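Long-range contacts in 3-oxoacyl-(acyl-carrier protein) synthase II (Thermus thermophilus, PDB 1J3N), which probably catalyses, as a homodimer, the condensation of an acyl-enzyme with malonyl-ACP that lengthens the chain in bacterial fatty acid synthesis: residues A[12-17]-A[50-54]; A[70-75]-A[187-191]; A[74-79]-A[231-235]. All coordinates share one frame; numbering follows the deposited sequence.

Contact 1: residues A[12-17]-A[50-54]; sequences LTPIGV and AEVDV
V52 sets its two methyls against different parts of the 12-17 hairpin. CG1, held anti to the backbone N (chi1 163°), reaches the isobutyl end of L12, whose chain runs at about a right angle to it, with L12 CD1 4.1 Å from V52 CG1. The other branch, CG2, fits under the backbone, 3.6 Å from the carbonyl carbon of T13 and close to CD of P14. L12 CD1 also meets V54 CG2, so this leucine lies across two valines, while Y74 and I77 of helix 70-86 touch it as well. Replacing V52 by alanine removes both methyls, which would probably leave a gap against the T13-P14 peptide and take one of several supports from L12 CD1.

The CB-CG edge of the P14 ring meets A50, with P14 CB 3.5 Å from A50 CB and P14 CG beside A50 O; the short methyl of A50 suits a place so close to the ring. P14 CA makes a CA-H...O contact of 3.5 Å to E51 O. At the far end V17 brings CG2 to 3.4 Å from D53 O. Polar joining falls to one water, which donates to T13 O and accepts from D53 N, each at 2.9 Å. The carboxylates of E51 and D53 turn to R34, that of E51 also to T37.

T13 braces the turn with two side-chain bonds: its OG1 accepts from I15 N, forming an ST turn, and donates in the carbonyl plane to a lone pair of G16 O, which T13 N also grips. A side chain on G16 would collide with the preceding carbonyl at these backbone angles. Together with the reciprocal T13-G16 backbone bonds, this is a two-residue beta hairpin with a type I turn, linking strands 4-13 and 16-17 in the N-terminal half of a thiolase-type fold.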
# COMPACT_ATOMS: atom_id res chain seq x y z
N LEU A 12 -0.12 -9.97 -18.25
CA LEU A 12 -1.38 -9.66 -18.91
C LEU A 12 -1.15 -8.25 -19.46
O LEU A 12 -1.30 -7.27 -18.74
CB LEU A 12 -2.54 -9.66 -17.91
CG LEU A 12 -3.94 -9.52 -18.50
CD1 LEU A 12 -4.20 -10.63 -19.51
CD2 LEU A 12 -4.97 -9.56 -17.39
N THR A 13 -0.79 -8.16 -20.74
CA THR A 13 -0.48 -6.86 -21.33
C THR A 13 -1.20 -6.49 -22.61
O THR A 13 -1.85 -7.32 -23.25
CB THR A 13 1.04 -6.75 -21.63
OG1 THR A 13 1.33 -7.38 -22.89
CG2 THR A 13 1.83 -7.45 -20.54
N PRO A 14 -1.10 -5.20 -23.01
CA PRO A 14 -1.72 -4.65 -24.22
C PRO A 14 -1.18 -5.23 -25.53
O PRO A 14 -1.74 -4.99 -26.59
CB PRO A 14 -1.42 -3.15 -24.10
CG PRO A 14 -1.48 -2.93 -22.63
CD PRO A 14 -0.67 -4.11 -22.11
N ILE A 15 -0.09 -5.99 -25.46
CA ILE A 15 0.47 -6.59 -26.67
C ILE A 15 0.61 -8.10 -26.56
O ILE A 15 1.28 -8.73 -27.37
CB ILE A 15 1.85 -6.00 -27.02
CG1 ILE A 15 2.88 -6.37 -25.95
CG2 ILE A 15 1.75 -4.50 -27.16
CD1 ILE A 15 4.26 -5.75 -26.20
N GLY A 16 -0.02 -8.68 -25.54
CA GLY A 16 0.05 -10.12 -25.38
C GLY A 16 -0.43 -10.66 -24.05
O GLY A 16 -0.11 -10.11 -22.99
N VAL A 17 -1.22 -11.73 -24.10
CA VAL A 17 -1.72 -12.38 -22.90
C VAL A 17 -0.77 -13.55 -22.66
O VAL A 17 -0.65 -14.45 -23.49
CB VAL A 17 -3.16 -12.94 -23.08
CG1 VAL A 17 -3.58 -13.72 -21.84
CG2 VAL A 17 -4.14 -11.80 -23.33
N ALA A 50 -3.68 1.83 -24.33
CA ALA A 50 -3.14 0.49 -24.56
C ALA A 50 -4.08 -0.48 -23.86
O ALA A 50 -3.90 -0.79 -22.69
CB ALA A 50 -1.72 0.38 -23.98
N GLU A 51 -5.09 -0.94 -24.59
CA GLU A 51 -6.08 -1.85 -24.04
C GLU A 51 -5.69 -3.32 -24.12
O GLU A 51 -4.97 -3.76 -25.02
CB GLU A 51 -7.43 -1.64 -24.75
CG GLU A 51 -7.95 -0.21 -24.70
CD GLU A 51 -9.26 -0.04 -25.44
OE1 GLU A 51 -9.48 -0.78 -26.43
OE2 GLU A 51 -10.07 0.83 -25.05
N VAL A 52 -6.16 -4.07 -23.13
CA VAL A 52 -5.90 -5.49 -23.05
C VAL A 52 -7.12 -6.22 -23.61
O VAL A 52 -8.25 -5.78 -23.41
CB VAL A 52 -5.70 -5.95 -21.58
CG1 VAL A 52 -5.86 -7.45 -21.48
CG2 VAL A 52 -4.31 -5.53 -21.08
N ASP A 53 -6.88 -7.32 -24.30
CA ASP A 53 -7.95 -8.13 -24.87
C ASP A 53 -7.84 -9.50 -24.22
O ASP A 53 -6.95 -10.28 -24.55
CB ASP A 53 -7.80 -8.26 -26.39
CG ASP A 53 -8.12 -6.98 -27.12
OD1 ASP A 53 -9.13 -6.33 -26.76
OD2 ASP A 53 -7.38 -6.62 -28.06
N VAL A 54 -8.75 -9.80 -23.30
CA VAL A 54 -8.72 -11.09 -22.63
C VAL A 54 -10.13 -11.48 -22.19
O VAL A 54 -10.95 -10.62 -21.84
CB VAL A 54 -7.80 -11.05 -21.38
CG1 VAL A 54 -8.41 -10.19 -20.29
CG2 VAL A 54 -7.56 -12.46 -20.87
O HOH W 1 -4.09 -7.91 -24.99

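Contact 2: residues A[70-75]-A[187-191]; sequences RFVQYA and GTEAA
T188 makes the hydrogen bond between the two segments: its OG1 donates to F71 O at 2.7 Å, in the carbonyl plane and on a lone pair. With OG1 anti to the backbone N (chi1 179°), the hydroxyl faces the helix, and F71 O, which also accepts from A75 N, is gripped twice. Threonine suits the buried spot, since its hydroxyl is satisfied while its methyl packs.

Among the apolar contacts, T188 CG2 comes to the edge of the F71 ring, 3.7 Å from CD2, and lies near A75 CB. A190 CB rests against the first turn of the helix, 3.7 Å from R70 CB and 3.8 Å from F71 CB; its small size lets the backbones come close.

Y74 and R70 add polar contacts. Y74 CD2 puts its ring edge 3.6 Å from E189 O; within the helix, R70 NH1 donates to Y74 OH at 3.0 Å, the hydroxyl tilted from the guanidinium plane. R70 NE forms a salt bridge with E110.

Helix 70-75 runs roughly antiparallel to strand 187-189 (142°, axes 7.1 Å apart). That strand belongs to 182-189, paired with 98-103 and 232-240, and A140 of helix 139-148 touches both T188 and A75.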
# COMPACT_ATOMS: atom_id res chain seq x y z
N ARG A 70 -12.52 -4.94 -12.51
CA ARG A 70 -11.53 -5.26 -13.53
C ARG A 70 -10.10 -5.35 -12.98
O ARG A 70 -9.32 -6.20 -13.42
CB ARG A 70 -11.60 -4.22 -14.66
CG ARG A 70 -10.86 -4.61 -15.92
CD ARG A 70 -10.98 -3.52 -16.99
NE ARG A 70 -12.28 -3.49 -17.65
CZ ARG A 70 -12.64 -4.28 -18.66
NH1 ARG A 70 -11.78 -5.17 -19.15
NH2 ARG A 70 -13.84 -4.17 -19.19
N PHE A 71 -9.72 -4.51 -12.02
CA PHE A 71 -8.34 -4.59 -11.54
C PHE A 71 -8.06 -5.88 -10.78
O PHE A 71 -6.94 -6.40 -10.81
CB PHE A 71 -7.95 -3.36 -10.70
CG PHE A 71 -8.30 -3.44 -9.23
CD1 PHE A 71 -9.60 -3.21 -8.80
CD2 PHE A 71 -7.32 -3.70 -8.28
CE1 PHE A 71 -9.92 -3.23 -7.44
CE2 PHE A 71 -7.62 -3.73 -6.92
CZ PHE A 71 -8.92 -3.48 -6.50
N VAL A 72 -9.08 -6.40 -10.11
CA VAL A 72 -8.92 -7.65 -9.39
C VAL A 72 -8.98 -8.78 -10.42
O VAL A 72 -8.30 -9.79 -10.29
CB VAL A 72 -10.03 -7.82 -8.32
CG1 VAL A 72 -10.06 -9.26 -7.82
CG2 VAL A 72 -9.76 -6.87 -7.13
N GLN A 73 -9.79 -8.60 -11.47
CA GLN A 73 -9.89 -9.61 -12.51
C GLN A 73 -8.52 -9.81 -13.18
O GLN A 73 -8.10 -10.93 -13.45
CB GLN A 73 -10.94 -9.22 -13.55
CG GLN A 73 -12.37 -9.50 -13.10
CD GLN A 73 -13.38 -9.20 -14.18
OE1 GLN A 73 -13.17 -9.52 -15.35
NE2 GLN A 73 -14.50 -8.59 -13.80
N TYR A 74 -7.82 -8.71 -13.45
CA TYR A 74 -6.51 -8.80 -14.08
C TYR A 74 -5.50 -9.46 -13.14
O TYR A 74 -4.70 -10.29 -13.56
CB TYR A 74 -6.01 -7.41 -14.47
CG TYR A 74 -6.78 -6.75 -15.60
CD1 TYR A 74 -7.77 -7.45 -16.30
CD2 TYR A 74 -6.51 -5.44 -15.97
CE1 TYR A 74 -8.47 -6.85 -17.35
CE2 TYR A 74 -7.20 -4.83 -17.02
CZ TYR A 74 -8.17 -5.55 -17.70
OH TYR A 74 -8.85 -4.96 -18.75
N ALA A 75 -5.53 -9.09 -11.87
CA ALA A 75 -4.59 -9.68 -10.91
C ALA A 75 -4.75 -11.20 -10.78
O ALA A 75 -3.76 -11.93 -10.71
CB ALA A 75 -4.75 -9.04 -9.56
N GLY A 187 1.77 -6.02 -9.77
CA GLY A 187 0.83 -4.93 -9.76
C GLY A 187 -0.26 -5.07 -10.80
O GLY A 187 -0.10 -5.76 -11.81
N THR A 188 -1.38 -4.41 -10.54
CA THR A 188 -2.50 -4.45 -11.46
C THR A 188 -3.12 -3.06 -11.55
O THR A 188 -3.10 -2.30 -10.59
CB THR A 188 -3.58 -5.45 -11.00
OG1 THR A 188 -4.68 -5.43 -11.93
CG2 THR A 188 -4.10 -5.07 -9.62
N GLU A 189 -3.64 -2.73 -12.73
CA GLU A 189 -4.30 -1.44 -12.92
C GLU A 189 -5.37 -1.59 -13.99
O GLU A 189 -5.13 -2.22 -15.01
CB GLU A 189 -3.30 -0.38 -13.36
CG GLU A 189 -3.76 1.02 -13.02
CD GLU A 189 -3.66 1.30 -11.53
OE1 GLU A 189 -2.52 1.48 -11.06
OE2 GLU A 189 -4.70 1.31 -10.84
N ALA A 190 -6.53 -1.00 -13.74
CA ALA A 190 -7.66 -1.04 -14.67
C ALA A 190 -8.32 0.34 -14.64
O ALA A 190 -9.47 0.47 -14.21
CB ALA A 190 -8.65 -2.11 -14.25
N ALA A 191 -7.59 1.35 -15.10
CA ALA A 191 -8.10 2.72 -15.08
C ALA A 191 -8.45 3.34 -16.43
O ALA A 191 -8.49 4.57 -16.56
CB ALA A 191 -7.12 3.61 -14.33

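Contact 3: residues A[74-79]-A[231-235]; sequences YALIAA and EGAGV
Y74 spans most of the 231-235 segment, starting at CB, which packs 3.8 Å from CB of A233. Beyond it, CD2 passes 3.8 Å from the backbone N of G232, whose backbone angles would jam a CB against the preceding carbonyl O. CE2 then skirts the E231 chain, near CG and OE1. At the tip, Y74 OH donates a weak hydrogen bond to E231 OE1, 2.8 Å away. OE1 lies at the ring edge in its plane, yet the carboxylate stands almost upright to the ring, at 83°. The hydroxyl is already bound by R70, while E231 OE2 is held by R38 and V52 N; this probably steadies the carboxylate that Y74 meets.

One turn further along the helix the surface is made of alanines. A78 CB sits tightly against V235 CG2, at 3.5 Å, and V235 CG1 approaches A79 CA at 3.8 Å; the small methyl of A78 suits this close approach of helix and strand.

Helix 74-79 crosses strand 232-235 at -41°, with axes 7.2 Å apart. The strand lies between 4-13 and 182-189 in the sheet, and helix 139-148 flanks the helix through A140 and I144.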
# COMPACT_ATOMS: atom_id res chain seq x y z
N TYR A 74 -7.82 -8.71 -13.45
CA TYR A 74 -6.51 -8.80 -14.08
C TYR A 74 -5.50 -9.46 -13.14
O TYR A 74 -4.70 -10.29 -13.56
CB TYR A 74 -6.01 -7.41 -14.47
CG TYR A 74 -6.78 -6.75 -15.60
CD1 TYR A 74 -7.77 -7.45 -16.30
CD2 TYR A 74 -6.51 -5.44 -15.97
CE1 TYR A 74 -8.47 -6.85 -17.35
CE2 TYR A 74 -7.20 -4.83 -17.02
CZ TYR A 74 -8.17 -5.55 -17.70
OH TYR A 74 -8.85 -4.96 -18.75
N ALA A 75 -5.53 -9.09 -11.87
CA ALA A 75 -4.59 -9.68 -10.91
C ALA A 75 -4.75 -11.20 -10.78
O ALA A 75 -3.76 -11.93 -10.71
CB ALA A 75 -4.75 -9.04 -9.56
N LEU A 76 -6.00 -11.67 -10.74
CA LEU A 76 -6.26 -13.10 -10.62
C LEU A 76 -5.79 -13.84 -11.87
O LEU A 76 -5.23 -14.94 -11.78
CB LEU A 76 -7.75 -13.35 -10.37
CG LEU A 76 -8.24 -12.95 -8.97
CD1 LEU A 76 -9.75 -13.02 -8.87
CD2 LEU A 76 -7.60 -13.89 -7.96
N ILE A 77 -5.99 -13.23 -13.03
CA ILE A 77 -5.57 -13.82 -14.29
C ILE A 77 -4.05 -13.90 -14.35
O ILE A 77 -3.49 -14.93 -14.73
CB ILE A 77 -6.11 -13.01 -15.49
CG1 ILE A 77 -7.63 -13.13 -15.56
CG2 ILE A 77 -5.45 -13.50 -16.79
CD1 ILE A 77 -8.28 -12.20 -16.58
N ALA A 78 -3.37 -12.82 -13.98
CA ALA A 78 -1.91 -12.80 -14.00
C ALA A 78 -1.33 -13.79 -13.00
O ALA A 78 -0.34 -14.45 -13.29
CB ALA A 78 -1.39 -11.39 -13.71
N ALA A 79 -1.95 -13.89 -11.83
CA ALA A 79 -1.48 -14.82 -10.81
C ALA A 79 -1.62 -16.26 -11.30
O ALA A 79 -0.73 -17.07 -11.08
CB ALA A 79 -2.28 -14.62 -9.51
N GLU A 231 -3.24 -0.66 -19.54
CA GLU A 231 -3.89 -1.42 -18.48
C GLU A 231 -3.26 -2.80 -18.50
O GLU A 231 -2.57 -3.17 -19.45
CB GLU A 231 -5.40 -1.53 -18.74
CG GLU A 231 -5.77 -2.54 -19.81
CD GLU A 231 -7.26 -2.55 -20.10
OE1 GLU A 231 -8.05 -2.28 -19.17
OE2 GLU A 231 -7.63 -2.85 -21.26
N GLY A 232 -3.51 -3.55 -17.44
CA GLY A 232 -2.96 -4.89 -17.37
C GLY A 232 -2.48 -5.24 -15.98
O GLY A 232 -2.80 -4.56 -15.00
N ALA A 233 -1.69 -6.30 -15.90
CA ALA A 233 -1.17 -6.74 -14.62
C ALA A 233 0.07 -7.59 -14.80
O ALA A 233 0.26 -8.25 -15.82
CB ALA A 233 -2.23 -7.54 -13.87
N GLY A 234 0.92 -7.56 -13.78
CA GLY A 234 2.13 -8.35 -13.82
C GLY A 234 2.26 -8.99 -12.45
O GLY A 234 2.32 -8.29 -11.44
N VAL A 235 2.28 -10.32 -12.43
CA VAL A 235 2.44 -11.07 -11.19
C VAL A 235 3.59 -12.04 -11.38
O VAL A 235 3.60 -12.85 -12.31
CB VAL A 235 1.15 -11.84 -10.81
CG1 VAL A 235 1.39 -12.68 -9.56
CG2 VAL A 235 0.02 -10.87 -10.55

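All three contacts gather in the N-terminal half of the chain's thiolase-type fold. Contact 1 closes first along the sequence; contacts 2 and 3 then start from overlapping parts of helix 70-86, sharing Y74 and A75, and reach 112 and 152 residues onward. Their centres are only 6 Å apart, against 12 Å and 10 Å from contact 1. Strands 4-13, 232-240 and 182-189 are consecutive neighbours in one mixed sheet, joined by backbone bonds such as L12 N to A233 O and G187 O to G234 N. Helix 70-86 thus probably helps hold together sheet strands far apart in sequence, while the 50-54 loop, bound through V52 N to E231, covers the end of the hairpin.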